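Local coordinates for chemotaxis signal transduction protein (Thermoanaerobacter tengcongensis, PDB 2QDL) that probably acts as the CheW scaffold of bacterial chemotaxis, coupling chemoreceptors to the histidine kinase CheA, at residues 13-18 with 98-103; 24-29 with 139-144; 35-40 with 79-84. All blocks are in the same frame, centred on the assembly; numbering follows the deposited sequence.

Overall arrangement
All three contacts lie within the CheW-like domain and on one mixed, curled beta-sheet. Contact 1 pairs strand 12-19 with strand 91-106; contact 2 joins the neighbouring strand 22-27 to the end of strand 134-139 and the loop after it; contact 3 pairs strand 33-36 with strand 82-88, itself the neighbour of 91-106. The centres of contacts 1 and 2 are about 12 Å apart. Contact 3 is centred about 14 Å from contact 1 and about 17 Å from contact 2; along the chain it falls between the segments of both, whereas those two alternate. Strand 91-106 pairs with both 12-19 and 82-88, joining the two barrel-like halves known for CheW, whose strands interleave in sequence.

Contact 1 (13-18 with 98-103); sequences KIVVFS and DAVHEV
Ser18 and His101 meet through their side chains: NE2 of the imidazole directs its N-H at Ser18 OG, only 9° out of the ring plane, but the 2.5 Å between NE2 and OG is shorter than a normal bond and therefore doubtful. Ser18 OG sits between the backbone N and the carbonyl carbon (chi1 58°), which turns it to the imidazole edge and to a water. OG donates to that water, which in turn gives a proton to Asp98 OD2; the other carboxylate oxygen of Asp98 forms a salt bridge with Lys67. Ala99 CB lies over one face of the imidazole, offset toward its rim. Behind this polar end the antiparallel strands are disturbed by a classic beta bulge, His101 and Glu102 both facing Val16. Val16 N donates to Glu102 O at 2.9 Å, and Val16 O accepts a more bent bond from His101 N. Glu102 runs alongside Val16, its CG 4.0 Å from Val16 CB, the two chains pointing the same way. Val15 and Val100 occupy the other face with Phe17, and Val15 CG1 touches Val100 CG1 at 3.6 Å. At the far end a water bridges Lys13 NZ and Val103 O.

Contact 2 (24-29 with 139-144); sequences YGLDIF and IKLHFL
Ile139 holds CG1 anti to its carbonyl carbon (chi1 -72°) and extends CD1 onward (chi2 165°), which brings the methyl against Tyr24, whose own CG also lies beside its backbone N. CheW folds as two beta-barrels, and strands 12-19, 22-27 and 134-139 belong to one of them; 22-27 runs parallel to 134-139, and the contact joins the end of that pairing to the loop that follows. CD1 of Ile139 rests 3.8 Å from Tyr24 CB and 3.9 Å from Tyr24 CD2, reaching the root and one near rim carbon of the ring at an oblique angle. The phenol hydroxyl is bound to Glu22. One backbone bond ties the segments: Ile139 N donates to Gly25 O at 3.1 Å, nearly straight at 159°.

One residue past Gly25, Leu26 turns its CD2 toward the loop, where the methyl lies 3.6 Å from Ile139 O and also meets Leu141. Both leucines pack on Leu95 of strand 91-106, while Phe17, Leu66 and Phe70 close around Ile139, so the contact is buried. Leu141 begins a type I beta turn that runs to Leu144, its closing bond weak. Across the contact the two leucine side chains cross obliquely, Leu26 CD2 3.7 Å from Leu141 CD2.

Contact 3 (35-40 with 79-84); sequences VKDVSI and KDSRII
Val35 and Ile83 form an antiparallel hydrogen-bonded pair in which the N-H and C=O of each residue are bonded to those of the other. Val35 N donates to Ile83 O at 2.7 Å, and Ile83 N returns a nearly straight bond to Val35 O (175°). Beside this pair, Val35 CG2, set between its backbone N and carbonyl carbon, presses tightly on Ile83 CB at 3.5 Å. From the same side chain, CD1 of Ile83 extends to within 3.5 Å of Lys36 O and meets Ile40 CD1 tip to tip; Ile54 of strand 50-56 packs against both isoleucines.

Beyond the pair direct backbone bonding gives way to water. One water donates to Ser81 O at 2.9 Å and accepts a weak bond from Asp37 N. Ser81 O has a second donor, NH1 of Arg82, which stands well above its carbonyl plane. The same NH1 reaches Lys79 O at 3.0 Å, here in the carbonyl plane and on a lone pair, and both oxygens lie close to the guanidinium plane. This double grip fixes the rotation of the guanidinium, while NE is hydrogen-bonded to a glycerol, probably from the crystallisation liquor. Lys36 lies alongside, its CG over one face of the guanidinium, offset toward the rim. An alanine in place of Arg82 would probably take from Lys79 O and Ser81 O the donor they share, and uncover the flank of Lys36 CG.

Asp37 brings its CB to 3.6 Å from Ser81 CB, and the Ser81 hydroxyl makes a weak bond to Ser78 O. Val38 N gives a weak bond to Lys36 O, an inverse gamma turn centred on Asp37, just after the paired residues of strands 33-36 and 82-88, which belong to the second barrel of the two-barrel CheW fold.

Contact 1 (13-18 with 98-103)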
loop_
_atom_site.group_PDB
_atom_site.type_symbol
_atom_site.label_atom_id
_atom_site.label_comp_id
_atom_site.label_asym_id
_atom_site.label_seq_id
_atom_site.Cartn_x
_atom_site.Cartn_y
_atom_site.Cartn_z
ATOM N N LYS A 13 -13.387 4.679 4.476
ATOM C CA LYS A 13 -13.264 3.212 4.400
ATOM C C LYS A 13 -11.802 2.857 4.131
ATOM O O LYS A 13 -11.214 3.325 3.146
ATOM C CB LYS A 13 -14.165 2.607 3.326
ATOM C CG LYS A 13 -15.611 3.065 3.359
ATOM C CD LYS A 13 -16.535 2.101 4.060
ATOM C CE LYS A 13 -17.215 1.162 3.024
ATOM N NZ LYS A 13 -18.349 0.350 3.614
ATOM N N ILE A 14 -11.214 2.082 5.039
ATOM C CA ILE A 14 -9.843 1.610 4.885
ATOM C C ILE A 14 -9.826 0.133 4.470
ATOM O O ILE A 14 -10.481 -0.705 5.087
ATOM C CB ILE A 14 -9.001 1.786 6.192
ATOM C CG1 ILE A 14 -9.036 3.231 6.698
ATOM C CG2 ILE A 14 -7.591 1.358 5.950
ATOM C CD1 ILE A 14 -8.674 4.253 5.672
ATOM N N VAL A 15 -9.098 -0.160 3.398
ATOM C CA VAL A 15 -8.758 -1.533 3.006
ATOM C C VAL A 15 -7.562 -1.947 3.837
ATOM O O VAL A 15 -6.495 -1.287 3.808
ATOM C CB VAL A 15 -8.399 -1.600 1.497
ATOM C CG1 VAL A 15 -8.118 -3.017 1.056
ATOM C CG2 VAL A 15 -9.537 -0.996 0.676
ATOM N N VAL A 16 -7.769 -3.023 4.599
ATOM C CA VAL A 16 -6.789 -3.543 5.534
ATOM C C VAL A 16 -6.179 -4.804 4.932
ATOM O O VAL A 16 -6.886 -5.709 4.459
ATOM C CB VAL A 16 -7.404 -3.819 6.951
ATOM C CG1 VAL A 16 -6.347 -4.361 7.929
ATOM C CG2 VAL A 16 -8.011 -2.557 7.531
ATOM N N PHE A 17 -4.856 -4.833 4.923
ATOM C CA PHE A 17 -4.105 -5.922 4.388
ATOM C C PHE A 17 -2.986 -6.244 5.356
ATOM O O PHE A 17 -2.617 -5.435 6.204
ATOM C CB PHE A 17 -3.563 -5.592 2.977
ATOM C CG PHE A 17 -2.855 -4.236 2.859
ATOM C CD1 PHE A 17 -1.474 -4.136 3.017
ATOM C CD2 PHE A 17 -3.577 -3.082 2.586
ATOM C CE1 PHE A 17 -0.819 -2.884 2.872
ATOM C CE2 PHE A 17 -2.946 -1.840 2.445
ATOM C CZ PHE A 17 -1.576 -1.737 2.583
ATOM N N SER A 18 -2.427 -7.442 5.255
ATOM C CA SER A 18 -1.404 -7.775 6.210
ATOM C C SER A 18 -0.063 -7.924 5.506
ATOM O O SER A 18 -0.012 -8.221 4.325
ATOM C CB SER A 18 -1.794 -9.014 7.015
ATOM O OG SER A 18 -2.013 -10.108 6.168
ATOM N N ASP A 98 0.106 -9.585 1.557
ATOM C CA ASP A 98 -0.185 -10.986 1.873
ATOM C C ASP A 98 -1.664 -11.321 1.754
ATOM O O ASP A 98 -2.008 -12.446 1.473
ATOM C CB ASP A 98 0.315 -11.382 3.290
ATOM C CG ASP A 98 1.818 -11.327 3.408
ATOM O OD1 ASP A 98 2.495 -11.427 2.369
ATOM O OD2 ASP A 98 2.322 -11.211 4.539
ATOM N N ALA A 99 -2.532 -10.355 1.999
ATOM C CA ALA A 99 -3.978 -10.593 1.905
ATOM C C ALA A 99 -4.700 -9.298 2.145
ATOM O O ALA A 99 -4.234 -8.464 2.891
ATOM C CB ALA A 99 -4.435 -11.651 2.959
ATOM N N VAL A 100 -5.827 -9.137 1.475
ATOM C CA VAL A 100 -6.811 -8.120 1.788
ATOM C C VAL A 100 -7.800 -8.782 2.751
ATOM O O VAL A 100 -8.601 -9.638 2.353
ATOM C CB VAL A 100 -7.487 -7.587 0.501
ATOM C CG1 VAL A 100 -8.639 -6.619 0.829
ATOM C CG2 VAL A 100 -6.447 -6.913 -0.404
ATOM N N HIS A 101 -7.688 -8.425 4.028
ATOM C CA HIS A 101 -8.527 -9.013 5.079
ATOM C C HIS A 101 -9.940 -8.387 5.141
ATOM O O HIS A 101 -10.946 -9.092 5.032
ATOM C CB HIS A 101 -7.811 -8.916 6.427
ATOM C CG HIS A 101 -6.553 -9.729 6.485
ATOM N ND1 HIS A 101 -6.555 -11.110 6.493
ATOM C CD2 HIS A 101 -5.253 -9.355 6.504
ATOM C CE1 HIS A 101 -5.310 -11.548 6.548
ATOM N NE2 HIS A 101 -4.499 -10.504 6.519
ATOM N N GLU A 102 -10.004 -7.069 5.307
ATOM C CA GLU A 102 -11.278 -6.396 5.499
ATOM C C GLU A 102 -11.292 -4.995 4.934
ATOM O O GLU A 102 -10.264 -4.484 4.476
ATOM C CB GLU A 102 -11.679 -6.397 6.986
ATOM C CG GLU A 102 -10.805 -5.613 7.911
ATOM C CD GLU A 102 -11.092 -5.917 9.390
ATOM O OE1 GLU A 102 -12.246 -6.220 9.749
ATOM O OE2 GLU A 102 -10.146 -5.844 10.196
ATOM N N VAL A 103 -12.485 -4.419 4.933
ATOM C CA VAL A 103 -12.740 -3.053 4.568
ATOM C C VAL A 103 -13.495 -2.452 5.755
ATOM O O VAL A 103 -14.641 -2.814 6.029
ATOM C CB VAL A 103 -13.588 -2.908 3.268
ATOM C CG1 VAL A 103 -13.848 -1.442 2.965
ATOM C CG2 VAL A 103 -12.886 -3.565 2.080
HETATM O O HOH W 1 -17.100 -2.003 5.075
HETATM O O HOH W 2 0.510 -11.650 6.655
#

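Contact 2 (24-29 with 139-144)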
loop_
_atom_site.group_PDB
_atom_site.type_symbol
_atom_site.label_atom_id
_atom_site.label_comp_id
_atom_site.label_asym_id
_atom_site.label_seq_id
_atom_site.Cartn_x
_atom_site.Cartn_y
_atom_site.Cartn_z
ATOM N N TYR A 24 -1.773 -3.157 7.816
ATOM C CA TYR A 24 -1.563 -1.893 7.135
ATOM C C TYR A 24 -2.851 -1.535 6.434
ATOM O O TYR A 24 -3.664 -2.426 6.138
ATOM C CB TYR A 24 -0.368 -2.005 6.154
ATOM C CG TYR A 24 0.926 -2.163 6.920
ATOM C CD1 TYR A 24 1.354 -3.412 7.356
ATOM C CD2 TYR A 24 1.679 -1.051 7.272
ATOM C CE1 TYR A 24 2.516 -3.555 8.094
ATOM C CE2 TYR A 24 2.859 -1.187 8.001
ATOM C CZ TYR A 24 3.254 -2.436 8.413
ATOM O OH TYR A 24 4.385 -2.555 9.149
ATOM N N GLY A 25 -3.048 -0.249 6.163
ATOM C CA GLY A 25 -4.221 0.149 5.396
ATOM C C GLY A 25 -4.053 1.250 4.366
ATOM O O GLY A 25 -3.118 2.057 4.428
ATOM N N LEU A 26 -4.995 1.278 3.429
ATOM C CA LEU A 26 -5.128 2.367 2.472
ATOM C C LEU A 26 -6.597 2.750 2.378
ATOM O O LEU A 26 -7.479 1.883 2.496
ATOM C CB LEU A 26 -4.634 1.952 1.084
ATOM C CG LEU A 26 -3.127 1.844 0.893
ATOM C CD1 LEU A 26 -2.764 1.068 -0.407
ATOM C CD2 LEU A 26 -2.478 3.255 0.924
ATOM N N ASP A 27 -6.857 4.031 2.164
ATOM C CA ASP A 27 -8.199 4.482 1.834
ATOM C C ASP A 27 -8.589 3.779 0.541
ATOM O O ASP A 27 -7.807 3.719 -0.395
ATOM C CB ASP A 27 -8.245 6.012 1.669
ATOM C CG ASP A 27 -9.672 6.568 1.675
ATOM O OD1 ASP A 27 -10.529 6.124 0.880
ATOM O OD2 ASP A 27 -9.952 7.444 2.511
ATOM N N ILE A 28 -9.794 3.217 0.518
ATOM C CA ILE A 28 -10.373 2.616 -0.696
ATOM C C ILE A 28 -10.264 3.553 -1.921
ATOM O O ILE A 28 -10.135 3.085 -3.039
ATOM C CB ILE A 28 -11.851 2.134 -0.452
ATOM C CG1 ILE A 28 -12.424 1.398 -1.663
ATOM C CG2 ILE A 28 -12.781 3.315 -0.142
ATOM C CD1 ILE A 28 -11.668 0.161 -2.098
ATOM N N PHE A 29 -10.302 4.866 -1.695
ATOM C CA PHE A 29 -10.144 5.856 -2.741
ATOM C C PHE A 29 -8.798 5.696 -3.453
ATOM O O PHE A 29 -8.700 5.961 -4.649
ATOM C CB PHE A 29 -10.232 7.264 -2.137
ATOM C CG PHE A 29 -10.215 8.372 -3.172
ATOM C CD1 PHE A 29 -11.350 8.661 -3.919
ATOM C CD2 PHE A 29 -9.056 9.105 -3.410
ATOM C CE1 PHE A 29 -11.327 9.678 -4.894
ATOM C CE2 PHE A 29 -9.037 10.133 -4.369
ATOM C CZ PHE A 29 -10.178 10.408 -5.110
ATOM N N ILE A 139 -0.561 3.710 5.079
ATOM C CA ILE A 139 0.647 3.924 4.296
ATOM C C ILE A 139 0.544 5.186 3.441
ATOM O O ILE A 139 -0.511 5.477 2.874
ATOM C CB ILE A 139 0.948 2.685 3.407
ATOM C CG1 ILE A 139 1.433 1.519 4.294
ATOM C CG2 ILE A 139 1.918 3.048 2.201
ATOM C CD1 ILE A 139 1.409 0.165 3.579
ATOM N N LYS A 140 1.632 5.939 3.378
ATOM C CA LYS A 140 1.737 7.087 2.488
ATOM C C LYS A 140 2.410 6.599 1.234
ATOM O O LYS A 140 3.509 6.031 1.284
ATOM C CB LYS A 140 2.566 8.210 3.150
ATOM C CG LYS A 140 2.893 9.393 2.264
ATOM C CD LYS A 140 3.759 10.455 2.972
ATOM C CE LYS A 140 2.940 11.264 3.992
ATOM N NZ LYS A 140 3.738 12.323 4.761
ATOM N N LEU A 141 1.740 6.804 0.101
ATOM C CA LEU A 141 2.210 6.300 -1.183
ATOM C C LEU A 141 3.280 7.155 -1.843
ATOM O O LEU A 141 4.036 6.651 -2.670
ATOM C CB LEU A 141 1.042 6.181 -2.163
ATOM C CG LEU A 141 -0.148 5.308 -1.735
ATOM C CD1 LEU A 141 -1.274 5.445 -2.728
ATOM C CD2 LEU A 141 0.263 3.851 -1.499
ATOM N N HIS A 142 3.318 8.447 -1.521
ATOM C CA HIS A 142 4.160 9.419 -2.218
ATOM C C HIS A 142 5.595 8.955 -2.571
ATOM O O HIS A 142 5.987 8.987 -3.742
ATOM C CB HIS A 142 4.216 10.722 -1.403
ATOM C CG HIS A 142 4.737 11.893 -2.173
ATOM N ND1 HIS A 142 4.666 13.184 -1.702
ATOM C CD2 HIS A 142 5.312 11.971 -3.398
ATOM C CE1 HIS A 142 5.192 14.002 -2.598
ATOM N NE2 HIS A 142 5.596 13.289 -3.631
ATOM N N PHE A 143 6.364 8.547 -1.562
ATOM C CA PHE A 143 7.781 8.254 -1.742
ATOM C C PHE A 143 8.175 6.778 -1.859
ATOM O O PHE A 143 9.370 6.454 -1.782
ATOM C CB PHE A 143 8.585 8.891 -0.607
ATOM C CG PHE A 143 8.228 10.347 -0.354
ATOM C CD1 PHE A 143 8.464 11.319 -1.328
ATOM C CD2 PHE A 143 7.630 10.726 0.849
ATOM C CE1 PHE A 143 8.126 12.664 -1.097
ATOM C CE2 PHE A 143 7.270 12.076 1.099
ATOM C CZ PHE A 143 7.522 13.044 0.123
ATOM N N LEU A 144 7.198 5.891 -2.037
ATOM C CA LEU A 144 7.483 4.459 -2.084
ATOM C C LEU A 144 8.574 4.083 -3.098
ATOM O O LEU A 144 9.396 3.205 -2.827
ATOM C CB LEU A 144 6.212 3.614 -2.286
ATOM C CG LEU A 144 5.256 3.550 -1.082
ATOM C CD1 LEU A 144 3.941 2.809 -1.494
ATOM C CD2 LEU A 144 5.943 2.885 0.125
#

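Contact 3 (35-40 with 79-84)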
loop_
_atom_site.group_PDB
_atom_site.type_symbol
_atom_site.label_atom_id
_atom_site.label_comp_id
_atom_site.label_asym_id
_atom_site.label_seq_id
_atom_site.Cartn_x
_atom_site.Cartn_y
_atom_site.Cartn_z
ATOM N N VAL A 35 -5.181 -7.090 -8.007
ATOM C CA VAL A 35 -4.919 -8.232 -8.898
ATOM C C VAL A 35 -4.189 -9.332 -8.131
ATOM O O VAL A 35 -3.613 -9.073 -7.093
ATOM C CB VAL A 35 -4.124 -7.808 -10.197
ATOM C CG1 VAL A 35 -4.877 -6.701 -10.983
ATOM C CG2 VAL A 35 -2.770 -7.324 -9.875
ATOM N N LYS A 36 -4.205 -10.558 -8.628
ATOM C CA LYS A 36 -3.365 -11.609 -8.013
ATOM C C LYS A 36 -1.817 -11.415 -8.088
ATOM O O LYS A 36 -1.284 -10.863 -9.079
ATOM C CB LYS A 36 -3.770 -12.975 -8.522
ATOM C CG LYS A 36 -5.177 -13.308 -8.060
ATOM C CD LYS A 36 -5.599 -14.663 -8.577
ATOM C CE LYS A 36 -7.007 -15.017 -8.183
ATOM N NZ LYS A 36 -7.528 -15.929 -9.248
ATOM N N ASP A 37 -1.122 -11.875 -7.027
ATOM C CA ASP A 37 0.341 -11.804 -6.910
ATOM C C ASP A 37 0.974 -12.900 -7.771
ATOM O O ASP A 37 1.527 -13.871 -7.247
ATOM C CB ASP A 37 0.779 -11.948 -5.440
ATOM C CG ASP A 37 2.314 -11.922 -5.248
ATOM O OD1 ASP A 37 3.045 -11.805 -6.241
ATOM O OD2 ASP A 37 2.797 -12.007 -4.092
ATOM N N VAL A 38 0.881 -12.739 -9.089
ATOM C CA VAL A 38 1.443 -13.696 -10.045
ATOM C C VAL A 38 2.000 -13.009 -11.313
ATOM O O VAL A 38 1.563 -11.901 -11.712
ATOM C CB VAL A 38 0.435 -14.852 -10.416
ATOM C CG1 VAL A 38 0.969 -15.693 -11.562
ATOM C CG2 VAL A 38 0.198 -15.759 -9.226
ATOM N N SER A 39 2.973 -13.694 -11.924
ATOM C CA SER A 39 3.648 -13.225 -13.145
ATOM C C SER A 39 4.229 -11.821 -12.998
ATOM O O SER A 39 3.989 -10.926 -13.813
ATOM C CB SER A 39 2.734 -13.368 -14.365
ATOM O OG SER A 39 2.901 -14.662 -14.951
ATOM N N ILE A 40 4.988 -11.641 -11.925
ATOM C CA ILE A 40 5.852 -10.479 -11.798
ATOM C C ILE A 40 7.138 -10.839 -12.541
ATOM O O ILE A 40 7.729 -11.889 -12.302
ATOM C CB ILE A 40 6.109 -10.062 -10.318
ATOM C CG1 ILE A 40 4.771 -9.782 -9.615
ATOM C CG2 ILE A 40 6.977 -8.805 -10.252
ATOM C CD1 ILE A 40 4.911 -9.546 -8.167
ATOM N N LYS A 79 -1.466 -18.090 -1.360
ATOM C CA LYS A 79 -2.414 -17.887 -2.440
ATOM C C LYS A 79 -3.293 -16.669 -2.241
ATOM O O LYS A 79 -3.860 -16.164 -3.205
ATOM C CB LYS A 79 -3.300 -19.130 -2.620
ATOM C CG LYS A 79 -2.928 -19.928 -3.859
ATOM C CD LYS A 79 -3.938 -21.037 -4.189
ATOM C CE LYS A 79 -3.531 -22.396 -3.578
ATOM N NZ LYS A 79 -4.629 -23.431 -3.769
ATOM N N ASP A 80 -3.433 -16.217 -0.992
ATOM C CA ASP A 80 -4.155 -14.993 -0.694
ATOM C C ASP A 80 -3.393 -13.722 -1.072
ATOM O O ASP A 80 -3.961 -12.606 -1.020
ATOM C CB ASP A 80 -4.558 -14.940 0.787
ATOM C CG ASP A 80 -5.483 -16.091 1.184
ATOM O OD1 ASP A 80 -6.447 -16.367 0.449
ATOM O OD2 ASP A 80 -5.231 -16.728 2.224
ATOM N N SER A 81 -2.110 -13.874 -1.422
ATOM C CA SER A 81 -1.310 -12.719 -1.818
ATOM C C SER A 81 -1.952 -12.007 -3.016
ATOM O O SER A 81 -2.533 -12.647 -3.895
ATOM C CB SER A 81 0.150 -13.106 -2.124
ATOM O OG SER A 81 0.854 -13.357 -0.924
ATOM N N ARG A 82 -1.838 -10.684 -3.025
ATOM C CA ARG A 82 -2.372 -9.857 -4.101
ATOM C C ARG A 82 -1.448 -8.704 -4.462
ATOM O O ARG A 82 -0.463 -8.409 -3.766
ATOM C CB ARG A 82 -3.718 -9.254 -3.666
ATOM C CG ARG A 82 -4.805 -10.266 -3.383
ATOM C CD ARG A 82 -5.307 -10.861 -4.689
ATOM N NE ARG A 82 -6.483 -11.694 -4.475
ATOM C CZ ARG A 82 -6.467 -12.989 -4.184
ATOM N NH1 ARG A 82 -5.318 -13.645 -4.043
ATOM N NH2 ARG A 82 -7.618 -13.626 -4.014
ATOM N N ILE A 83 -1.807 -8.037 -5.552
ATOM C CA ILE A 83 -1.174 -6.805 -5.942
ATOM C C ILE A 83 -2.221 -5.715 -5.999
ATOM O O ILE A 83 -3.098 -5.717 -6.869
ATOM C CB ILE A 83 -0.448 -6.892 -7.333
ATOM C CG1 ILE A 83 0.642 -7.980 -7.316
ATOM C CG2 ILE A 83 0.104 -5.504 -7.694
ATOM C CD1 ILE A 83 1.169 -8.387 -8.724
ATOM N N ILE A 84 -2.094 -4.776 -5.070
ATOM C CA ILE A 84 -2.974 -3.602 -5.017
ATOM C C ILE A 84 -2.453 -2.559 -5.978
ATOM O O ILE A 84 -1.310 -2.078 -5.840
ATOM C CB ILE A 84 -3.039 -2.992 -3.608
ATOM C CG1 ILE A 84 -3.471 -4.071 -2.585
ATOM C CG2 ILE A 84 -3.956 -1.792 -3.591
ATOM C CD1 ILE A 84 -3.504 -3.581 -1.163
HETATM O O HOH W 3 -1.833 -14.577 -5.894
#